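PDB 5O15: AmbC, which probably carries out water elimination and cyclisation to an oxygen heterocycle, as a bifunctional dehydratase-cyclase domain in the polyketide biosynthesis of ambruticin. Local coordinates for residues L67-A72 against P78-L83; G137-A142 against D244-A249; A141-A146 against V284-T289; P211-A216 against R250-L255. All blocks are in the same frame, centred on the assembly; numbering follows the deposited sequence.

Contact 1 (L67-A72 against P78-L83); sequences LALAAA and PSVSEL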
loop_
_atom_site.group_PDB
_atom_site.type_symbol
_atom_site.label_atom_id
_atom_site.label_comp_id
_atom_site.label_asym_id
_atom_site.label_seq_id
_atom_site.Cartn_x
_atom_site.Cartn_y
_atom_site.Cartn_z
ATOM N N LEU A 67 -5.359 -6.338 0.396
ATOM C CA LEU A 67 -6.291 -7.368 -0.041
ATOM C C LEU A 67 -5.549 -8.589 -0.574
ATOM O O LEU A 67 -5.953 -9.728 -0.312
ATOM C CB LEU A 67 -7.259 -6.780 -1.076
ATOM C CG LEU A 67 -8.283 -5.794 -0.475
ATOM C CD1 LEU A 67 -8.957 -4.989 -1.556
ATOM C CD2 LEU A 67 -9.286 -6.533 0.392
ATOM N N ALA A 68 -4.459 -8.375 -1.303
ATOM C CA ALA A 68 -3.664 -9.496 -1.793
ATOM C C ALA A 68 -3.005 -10.262 -0.647
ATOM O O ALA A 68 -2.944 -11.492 -0.684
ATOM C CB ALA A 68 -2.604 -8.986 -2.760
ATOM N N LEU A 69 -2.522 -9.547 0.386
ATOM C CA LEU A 69 -1.985 -10.209 1.564
ATOM C C LEU A 69 -3.049 -11.026 2.287
ATOM O O LEU A 69 -2.747 -12.089 2.839
ATOM C CB LEU A 69 -1.345 -9.186 2.515
ATOM C CG LEU A 69 -0.039 -8.560 2.011
ATOM C CD1 LEU A 69 0.263 -7.309 2.817
ATOM C CD2 LEU A 69 1.103 -9.525 2.107
ATOM N N ALA A 70 -4.284 -10.523 2.337
ATOM C CA ALA A 70 -5.368 -11.285 2.948
ATOM C C ALA A 70 -5.639 -12.562 2.157
ATOM O O ALA A 70 -5.868 -13.631 2.737
ATOM C CB ALA A 70 -6.633 -10.435 3.037
ATOM N N ALA A 71 -5.593 -12.467 0.821
ATOM C CA ALA A 71 -5.767 -13.641 -0.030
ATOM C C ALA A 71 -4.648 -14.632 0.201
ATOM O O ALA A 71 -4.906 -15.839 0.281
ATOM C CB ALA A 71 -5.855 -13.202 -1.489
ATOM N N ALA A 72 -3.398 -14.158 0.318
ATOM C CA ALA A 72 -2.294 -15.065 0.594
ATOM C C ALA A 72 -2.549 -15.840 1.880
ATOM O O ALA A 72 -2.417 -17.067 1.921
ATOM C CB ALA A 72 -0.994 -14.276 0.642
ATOM N N PRO A 78 2.774 -17.457 1.740
ATOM C CA PRO A 78 3.337 -16.437 2.632
ATOM C C PRO A 78 3.544 -15.070 2.022
ATOM O O PRO A 78 3.841 -14.131 2.785
ATOM C CB PRO A 78 4.673 -17.063 3.058
ATOM C CG PRO A 78 5.067 -17.915 1.910
ATOM C CD PRO A 78 3.768 -18.504 1.379
ATOM N N SER A 79 3.457 -14.906 0.712
ATOM C CA SER A 79 3.895 -13.662 0.104
ATOM C C SER A 79 3.094 -13.328 -1.147
ATOM O O SER A 79 2.570 -14.225 -1.856
ATOM C CB SER A 79 5.365 -13.808 -0.258
ATOM O OG SER A 79 5.896 -12.596 -0.710
ATOM N N VAL A 80 3.010 -12.025 -1.420
ATOM C CA VAL A 80 2.606 -11.486 -2.701
ATOM C C VAL A 80 3.871 -11.344 -3.525
ATOM O O VAL A 80 4.680 -10.437 -3.314
ATOM C CB VAL A 80 1.875 -10.160 -2.534
ATOM C CG1 VAL A 80 1.462 -9.600 -3.876
ATOM C CG2 VAL A 80 0.697 -10.345 -1.608
ATOM N N SER A 81 4.072 -12.277 -4.452
ATOM C CA SER A 81 5.262 -12.241 -5.273
ATOM C C SER A 81 5.244 -11.057 -6.238
ATOM O O SER A 81 6.267 -10.385 -6.416
ATOM C CB SER A 81 5.343 -13.556 -6.036
ATOM O OG SER A 81 6.332 -13.507 -7.047
ATOM N N GLU A 82 4.113 -10.785 -6.869
ATOM C CA GLU A 82 3.998 -9.650 -7.776
ATOM C C GLU A 82 2.583 -9.111 -7.699
ATOM O O GLU A 82 1.634 -9.892 -7.539
ATOM C CB GLU A 82 4.289 -10.039 -9.235
ATOM C CG GLU A 82 5.647 -10.694 -9.493
ATOM C CD GLU A 82 6.831 -9.786 -9.153
ATOM O OE1 GLU A 82 6.659 -8.534 -9.109
ATOM O OE2 GLU A 82 7.948 -10.331 -8.925
ATOM N N LEU A 83 2.455 -7.793 -7.806
ATOM C CA LEU A 83 1.173 -7.125 -7.893
ATOM C C LEU A 83 1.328 -5.966 -8.868
ATOM O O LEU A 83 2.241 -5.149 -8.737
ATOM C CB LEU A 83 0.707 -6.649 -6.507
ATOM C CG LEU A 83 -0.707 -6.037 -6.470
ATOM C CD1 LEU A 83 -1.393 -6.223 -5.119
ATOM C CD2 LEU A 83 -0.772 -4.582 -6.869
#
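Val80 meets Ala68 and Leu69 of the helix with a single methyl. Its CA-CB bond heads toward the helix, and at CB the chain splits. CG1 stands anti to the backbone N (chi1 180°), which leaves CG2 beside that nitrogen and turned into the contact. There CG2 lies 3.8 Å from Ala68 CB and is equally close to the carbonyl carbon of Ala68. On its other flank Leu69 CD2 comes within 3.8 Å of Val80 CG2, the two side chains crossing at about a right angle.

Leu83 completes the face by bringing CD1 to 3.8 Å from Ala68 CB, so this small methyl is shared by two strand residues. Val80 and Leu83 both face the helix although they are three residues apart; the classic beta bulge at Ser81 and Glu82, opposite Val135, supplies the extra residue. No hydrogen bond joins the segments; Ser79 OG bonds instead to Val245 O in the next strand. Phe114 of strand 112-120 also touches Ala68 and Leu83, extending the apolar layer. Small residues such as Ala68 let helix and sheet come close; a long helix wrapped by a curved antiparallel sheet defines the hotdog fold, here the first of the double-hotdog domain.

Contact 2 (G137-A142 against D244-A249); sequences GAAPAA and DVALEA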
loop_
_atom_site.group_PDB
_atom_site.type_symbol
_atom_site.label_atom_id
_atom_site.label_comp_id
_atom_site.label_asym_id
_atom_site.label_seq_id
_atom_site.Cartn_x
_atom_site.Cartn_y
_atom_site.Cartn_z
ATOM N N GLY A 137 2.980 -16.376 -3.720
ATOM C CA GLY A 137 4.023 -17.373 -3.754
ATOM C C GLY A 137 4.811 -17.454 -2.478
ATOM O O GLY A 137 4.391 -16.977 -1.425
ATOM N N ALA A 138 5.973 -18.077 -2.592
ATOM C CA ALA A 138 6.886 -18.246 -1.469
ATOM C C ALA A 138 7.505 -16.911 -1.058
ATOM O O ALA A 138 7.633 -15.989 -1.859
ATOM C CB ALA A 138 7.981 -19.245 -1.854
ATOM N N ALA A 139 7.923 -16.821 0.212
ATOM C CA ALA A 139 8.438 -15.564 0.736
ATOM C C ALA A 139 9.906 -15.395 0.358
ATOM O O ALA A 139 10.652 -16.376 0.241
ATOM C CB ALA A 139 8.297 -15.519 2.250
ATOM N N PRO A 140 10.341 -14.166 0.157
ATOM C CA PRO A 140 11.738 -13.901 -0.165
ATOM C C PRO A 140 12.549 -13.965 1.115
ATOM O O PRO A 140 12.007 -14.142 2.212
ATOM C CB PRO A 140 11.685 -12.473 -0.693
ATOM C CG PRO A 140 10.605 -11.857 0.105
ATOM C CD PRO A 140 9.549 -12.930 0.166
ATOM N N ALA A 141 13.860 -13.816 0.952
ATOM C CA ALA A 141 14.762 -13.907 2.082
ATOM C C ALA A 141 14.395 -12.882 3.145
ATOM O O ALA A 141 13.903 -11.788 2.851
ATOM C CB ALA A 141 16.204 -13.674 1.634
ATOM N N ALA A 142 14.583 -13.279 4.392
ATOM C CA ALA A 142 14.404 -12.354 5.497
ATOM C C ALA A 142 15.455 -11.241 5.448
ATOM O O ALA A 142 16.588 -11.439 4.999
ATOM C CB ALA A 142 14.507 -13.110 6.822
ATOM N N ASP A 244 7.373 -9.009 -4.074
ATOM C CA ASP A 244 7.876 -9.653 -2.883
ATOM C C ASP A 244 7.431 -8.959 -1.602
ATOM O O ASP A 244 8.252 -8.478 -0.798
ATOM C CB ASP A 244 9.389 -9.781 -2.933
ATOM C CG ASP A 244 9.830 -10.743 -3.987
ATOM O OD1 ASP A 244 9.132 -11.745 -4.256
ATOM O OD2 ASP A 244 10.878 -10.461 -4.571
ATOM N N VAL A 245 6.131 -8.903 -1.391
ATOM C CA VAL A 245 5.554 -8.269 -0.201
ATOM C C VAL A 245 5.126 -9.369 0.754
ATOM O O VAL A 245 4.277 -10.218 0.399
ATOM C CB VAL A 245 4.348 -7.400 -0.553
ATOM C CG1 VAL A 245 3.915 -6.637 0.679
ATOM C CG2 VAL A 245 4.659 -6.450 -1.679
ATOM N N ALA A 246 5.700 -9.405 1.944
ATOM C CA ALA A 246 5.378 -10.467 2.886
ATOM C C ALA A 246 5.213 -9.841 4.267
ATOM O O ALA A 246 6.000 -8.947 4.675
ATOM C CB ALA A 246 6.485 -11.504 2.946
ATOM N N LEU A 247 4.185 -10.266 4.992
ATOM C CA LEU A 247 4.004 -9.885 6.389
ATOM C C LEU A 247 4.567 -10.935 7.317
ATOM O O LEU A 247 4.416 -12.149 7.095
ATOM C CB LEU A 247 2.549 -9.736 6.795
ATOM C CG LEU A 247 1.719 -8.768 6.006
ATOM C CD1 LEU A 247 0.313 -8.681 6.582
ATOM C CD2 LEU A 247 2.361 -7.400 5.970
ATOM N N GLU A 248 5.160 -10.456 8.388
ATOM C CA GLU A 248 5.596 -11.290 9.503
ATOM C C GLU A 248 4.694 -11.149 10.714
ATOM O O GLU A 248 4.609 -12.075 11.533
ATOM C CB GLU A 248 7.012 -10.905 9.950
ATOM C CG GLU A 248 8.059 -10.932 8.865
ATOM C CD GLU A 248 8.251 -12.297 8.271
ATOM O OE1 GLU A 248 8.171 -13.300 9.021
ATOM O OE2 GLU A 248 8.485 -12.363 7.046
ATOM N N ALA A 249 4.032 -10.007 10.851
ATOM C CA ALA A 249 3.154 -9.751 11.975
ATOM C C ALA A 249 2.007 -8.872 11.505
ATOM O O ALA A 249 2.236 -7.880 10.821
ATOM C CB ALA A 249 3.930 -9.073 13.106
HETATM O O HOH W 1 7.477 -13.191 -2.790
#
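Pro140 rides over Asp244 and Ala246 where a loop leaving strand 129-137 passes the end of strand 236-247. In this double hotdog the loop runs from the last strand of the first half toward the second, consistent with a linker between the two hotdogs. The strand beneath it carries a G1 beta bulge: Asp244 and Val245 both face Val80, and Asp244 adopts the left-handed backbone conformation of the bulge's first position.

The tighter part of the contact is the proline ring on the aspartate stem. Pro140 CG lies 3.9 Å from Asp244 CB, while Pro140 CB is 4.2 Å from the carboxylate carbon CG of Asp244. The two side chains slide past each other in opposite directions, so Asp244 CB meets the CG corner of the ring and the carboxylate turns back under its face. The Ala246 methyl comes up at the CD side of the ring, 4.4 Å from Pro140 CD, and Ser79 of the neighbouring strand touches both Pro140 and Ala246.

Toward the surface the packing thins. Ala139 CB and Ala246 CB are 4.5 Å apart, little more than grazing, and Ala139 itself is exposed. No direct hydrogen bond joins 137-142 to 244-249. With CG anti to the carbonyl carbon (chi1 -68°), the Asp244 carboxylate is placed beside the proline ring, where one water bridges it to the loop. That water donates both its hydrogens, one to Ala138 O at 3.0 Å and the other to Asp244 OD1, where its oxygen is 2.6 Å away.

Contact 3 (A141-A146 against V284-T289); sequences AAATTA and VARAGT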
loop_
_atom_site.group_PDB
_atom_site.type_symbol
_atom_site.label_atom_id
_atom_site.label_comp_id
_atom_site.label_asym_id
_atom_site.label_seq_id
_atom_site.Cartn_x
_atom_site.Cartn_y
_atom_site.Cartn_z
ATOM N N ALA A 141 13.860 -13.816 0.952
ATOM C CA ALA A 141 14.762 -13.907 2.082
ATOM C C ALA A 141 14.395 -12.882 3.145
ATOM O O ALA A 141 13.903 -11.788 2.851
ATOM C CB ALA A 141 16.204 -13.674 1.634
ATOM N N ALA A 142 14.583 -13.279 4.392
ATOM C CA ALA A 142 14.404 -12.354 5.497
ATOM C C ALA A 142 15.455 -11.241 5.448
ATOM O O ALA A 142 16.588 -11.439 4.999
ATOM C CB ALA A 142 14.507 -13.110 6.822
ATOM N N ALA A 143 15.061 -10.051 5.898
ATOM C CA ALA A 143 15.976 -8.911 6.025
ATOM C C ALA A 143 16.072 -8.467 7.478
ATOM O O ALA A 143 15.047 -8.310 8.137
ATOM C CB ALA A 143 15.498 -7.728 5.186
ATOM N N THR A 144 17.291 -8.285 7.964
ATOM C CA THR A 144 17.462 -7.897 9.345
ATOM C C THR A 144 16.773 -6.558 9.622
ATOM O O THR A 144 16.699 -5.687 8.757
ATOM C CB THR A 144 18.963 -7.786 9.678
ATOM O OG1 THR A 144 19.115 -7.358 11.036
ATOM C CG2 THR A 144 19.691 -6.769 8.802
ATOM N N THR A 145 16.373 -6.359 10.880
ATOM C CA THR A 145 15.879 -5.086 11.381
ATOM C C THR A 145 16.835 -4.483 12.400
ATOM O O THR A 145 16.434 -3.663 13.213
ATOM C CB THR A 145 14.466 -5.237 11.947
ATOM O OG1 THR A 145 14.451 -6.329 12.883
ATOM C CG2 THR A 145 13.454 -5.500 10.797
ATOM N N ALA A 146 18.114 -4.840 12.321
ATOM C CA ALA A 146 19.097 -4.237 13.213
ATOM C C ALA A 146 19.162 -2.717 13.056
ATOM O O ALA A 146 19.495 -2.003 14.009
ATOM C CB ALA A 146 20.469 -4.861 12.980
ATOM N N VAL A 284 8.185 -6.629 10.887
ATOM C CA VAL A 284 6.748 -6.650 10.636
ATOM C C VAL A 284 6.420 -7.001 9.199
ATOM O O VAL A 284 5.534 -7.816 8.951
ATOM C CB VAL A 284 6.072 -5.321 11.038
ATOM C CG1 VAL A 284 4.646 -5.243 10.528
ATOM C CG2 VAL A 284 6.121 -5.154 12.520
ATOM N N ALA A 285 7.067 -6.364 8.242
ATOM C CA ALA A 285 6.728 -6.576 6.838
ATOM C C ALA A 285 7.864 -6.103 5.982
ATOM O O ALA A 285 8.678 -5.264 6.413
ATOM C CB ALA A 285 5.434 -5.881 6.427
ATOM N N ARG A 286 7.885 -6.570 4.743
ATOM C CA ARG A 286 8.835 -6.041 3.791
ATOM C C ARG A 286 8.233 -6.122 2.410
ATOM O O ARG A 286 7.478 -7.059 2.092
ATOM C CB ARG A 286 10.176 -6.765 3.847
ATOM C CG ARG A 286 10.063 -8.259 3.666
ATOM C CD ARG A 286 11.349 -8.941 4.100
ATOM N NE ARG A 286 11.317 -10.376 3.853
ATOM C CZ ARG A 286 10.593 -11.237 4.559
ATOM N NH1 ARG A 286 9.825 -10.795 5.557
ATOM N NH2 ARG A 286 10.635 -12.538 4.260
ATOM N N ALA A 287 8.594 -5.164 1.582
ATOM C CA ALA A 287 8.303 -5.152 0.157
ATOM C C ALA A 287 9.618 -5.087 -0.593
ATOM O O ALA A 287 10.375 -4.111 -0.439
ATOM C CB ALA A 287 7.409 -3.984 -0.245
ATOM N N GLY A 288 9.930 -6.123 -1.360
ATOM C CA GLY A 288 11.195 -6.136 -2.060
ATOM C C GLY A 288 11.317 -4.998 -3.044
ATOM O O GLY A 288 12.383 -4.392 -3.176
ATOM N N THR A 289 10.225 -4.678 -3.722
ATOM C CA THR A 289 10.176 -3.572 -4.660
ATOM C C THR A 289 8.802 -2.922 -4.623
ATOM O O THR A 289 7.758 -3.591 -4.515
ATOM C CB THR A 289 10.464 -4.016 -6.111
ATOM O OG1 THR A 289 11.582 -4.919 -6.145
ATOM C CG2 THR A 289 10.790 -2.807 -6.978
#
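In the double hotdog, the loop that probably links the two halves is held against strand 283-295 by Arg286, which reaches out to Ala141, Ala142 and Ala143. The contact lies at the protein surface, and the arginine carries most of it, described here in one of its two deposited conformers. Arg286 CG sits between the backbone N and the carbonyl carbon (chi1 55°), and the chain then runs extended from CG to NE, lifting the guanidinium off the strand up to the loop.

There NE donates to Ala141 O at 3.1 Å. The bond is bent, with an N-H...O angle of 138°, and NE lies above the carbonyl plane, 37° out of it. Ala142 CA rests over one face of the guanidinium, 4.0 Å from NH2. Farther down the arginine, the aliphatic part is lightly touched: Ala143 CB is 4.5 Å from Arg286 CD.

The other guanidinium nitrogens have partners too. NH2 donates to the carbonyl of Pro140, so two successive loop carbonyls are gripped by one group, and NH1 forms a salt bridge with Glu248. In this conformer all three nitrogens are engaged, which would restrain the guanidinium from turning, and the carboxylate would balance its charge at the protein surface.

Farther along the loop, two threonines make local bonds. Thr145 OG1 bonds to Gly281 O, and Thr144 makes an ST turn, its OG1 accepting from the backbone N of Ala146 at 3.0 Å.

Contact 4 (P211-A216 against R250-L255); sequences PALLDA and RGAAAL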
loop_
_atom_site.group_PDB
_atom_site.type_symbol
_atom_site.label_atom_id
_atom_site.label_comp_id
_atom_site.label_asym_id
_atom_site.label_seq_id
_atom_site.Cartn_x
_atom_site.Cartn_y
_atom_site.Cartn_z
ATOM N N PRO A 211 -3.758 -0.086 5.343
ATOM C CA PRO A 211 -3.268 0.597 4.138
ATOM C C PRO A 211 -2.735 1.986 4.364
ATOM O O PRO A 211 -1.835 2.421 3.634
ATOM C CB PRO A 211 -4.509 0.586 3.230
ATOM C CG PRO A 211 -5.236 -0.654 3.635
ATOM C CD PRO A 211 -5.064 -0.737 5.134
ATOM N N ALA A 212 -3.266 2.710 5.350
ATOM C CA ALA A 212 -2.733 4.042 5.613
ATOM C C ALA A 212 -1.354 3.997 6.267
ATOM O O ALA A 212 -0.576 4.938 6.129
ATOM C CB ALA A 212 -3.704 4.858 6.468
ATOM N N LEU A 213 -1.025 2.895 6.927
ATOM C CA LEU A 213 0.281 2.743 7.539
ATOM C C LEU A 213 1.330 2.367 6.499
ATOM O O LEU A 213 2.407 2.969 6.452
ATOM C CB LEU A 213 0.176 1.747 8.694
ATOM C CG LEU A 213 1.412 1.536 9.538
ATOM C CD1 LEU A 213 1.896 2.842 10.181
ATOM C CD2 LEU A 213 1.115 0.538 10.591
ATOM N N LEU A 214 1.008 1.425 5.584
ATOM C CA LEU A 214 1.940 1.186 4.496
ATOM C C LEU A 214 2.071 2.434 3.615
ATOM O O LEU A 214 3.174 2.768 3.172
ATOM C CB LEU A 214 1.519 -0.044 3.693
ATOM C CG LEU A 214 2.453 -0.381 2.525
ATOM C CD1 LEU A 214 3.877 -0.666 3.026
ATOM C CD2 LEU A 214 1.927 -1.607 1.732
ATOM N N ASP A 215 0.976 3.159 3.395
ATOM C CA ASP A 215 1.071 4.378 2.600
ATOM C C ASP A 215 1.988 5.419 3.241
ATOM O O ASP A 215 2.633 6.201 2.532
ATOM C CB ASP A 215 -0.303 4.977 2.355
ATOM C CG ASP A 215 -0.257 6.066 1.326
ATOM O OD1 ASP A 215 -0.181 5.740 0.124
ATOM O OD2 ASP A 215 -0.290 7.258 1.695
ATOM N N ALA A 216 2.103 5.408 4.567
ATOM C CA ALA A 216 3.005 6.347 5.234
ATOM C C ALA A 216 4.454 6.118 4.843
ATOM O O ALA A 216 5.241 7.070 4.809
ATOM C CB ALA A 216 2.780 6.286 6.746
ATOM N N ARG A 250 0.793 -9.207 11.911
ATOM C CA ARG A 250 -0.401 -8.498 11.472
ATOM C C ARG A 250 -0.919 -7.518 12.527
ATOM O O ARG A 250 -0.756 -7.719 13.728
ATOM C CB ARG A 250 -1.496 -9.512 11.125
ATOM C CG ARG A 250 -1.169 -10.338 9.872
ATOM C CD ARG A 250 -1.490 -11.820 10.012
ATOM N NE ARG A 250 -0.881 -12.572 8.913
ATOM C CZ ARG A 250 0.351 -13.087 8.932
ATOM N NH1 ARG A 250 1.120 -12.951 10.001
ATOM N NH2 ARG A 250 0.816 -13.744 7.876
ATOM N N GLY A 251 -1.581 -6.458 12.065
ATOM C CA GLY A 251 -2.288 -5.539 12.958
ATOM C C GLY A 251 -1.506 -4.377 13.535
ATOM O O GLY A 251 -2.001 -3.726 14.465
ATOM N N ALA A 252 -0.317 -4.078 13.030
ATOM C CA ALA A 252 0.474 -2.989 13.587
ATOM C C ALA A 252 -0.180 -1.623 13.359
ATOM O O ALA A 252 -0.837 -1.386 12.352
ATOM C CB ALA A 252 1.850 -2.978 12.931
ATOM N N ALA A 253 0.034 -0.705 14.315
ATOM C CA ALA A 253 -0.477 0.658 14.215
ATOM C C ALA A 253 0.610 1.696 14.027
ATOM O O ALA A 253 0.304 2.832 13.640
ATOM C CB ALA A 253 -1.287 1.022 15.465
ATOM N N ALA A 254 1.856 1.354 14.339
ATOM C CA ALA A 254 2.960 2.293 14.260
ATOM C C ALA A 254 4.211 1.449 14.096
ATOM O O ALA A 254 4.284 0.347 14.632
ATOM C CB ALA A 254 3.018 3.181 15.512
ATOM N N LEU A 255 5.201 1.984 13.378
ATOM C CA LEU A 255 6.339 1.214 12.877
ATOM C C LEU A 255 7.509 2.139 12.674
ATOM O O LEU A 255 7.326 3.340 12.485
ATOM C CB LEU A 255 6.039 0.582 11.487
ATOM C CG LEU A 255 4.879 -0.366 11.449
ATOM C CD1 LEU A 255 4.443 -0.662 10.016
ATOM C CD2 LEU A 255 5.290 -1.707 12.068
#
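Leu213, in the first turns of helix 211-225, projects toward Leu255 and the bend formed by Ala252 to Ala254. Helix 211-225 is the central helix of the second hotdog, and here its start packs on the turn leading into strand 254-261. Its opening residues belong to a His-Pro-Ala-Leu-Leu-Asp sequence resembling the signature of polyketide synthase dehydratases, whose aspartate lies in the active site of relatives.

The apolar contacts centre on one branch. Leu213 CG stands anti to the backbone N (chi1 -175°) and sends CD2 to 3.6 Å from Leu255 CD1, the two side chains crossing obliquely. Leu255 CD1 also comes to 3.8 Å from Leu213 CG, and Ala252 CB lies 4.3 Å from Leu213 CD2. Leu194 of the adjoining strand touches Leu213 as well. Cutting Leu213 back to an alanine removes both branches and would probably open a gap between helix and bend, leaving Leu255 CD1 without its helix neighbour.

No hydrogen bond crosses the contact. Those that hold the bend run elsewhere, from Gly251 to Gly208, Ala253 to Leu196 and Leu255 to Leu194.

Packing on the main chain makes up the remaining group. The peptide joining Ala253 to Ala254 passes alongside Leu213 CD2, with Ala253 C at 3.7 Å. The closest approach is made by the same methyl carbon, Leu213 CD2, which sits 3.3 Å from Ala252 O.

In the fold
Contacts 1, 2 and 3 follow one another across neighbouring antiparallel strands, 79-85, 236-247 and 283-295. The centres of contacts 1 and 2 are 9 Å apart, those of contacts 2 and 3 only 8 Å; backbone hydrogen bonds join each pair, and the last two share Ala141 and Ala142. Contact 4 lies about 15 to 16 Å from each of the others, touching contact 3 through Leu255 and Val284. Along the chain contact 1 closes first, before the loop of contacts 2 and 3 begins; contact 4 falls within the span of contact 3. Helices 61-75 and 211-225 belong to the two hotdog halves, while the loop passes over strands where those halves meet.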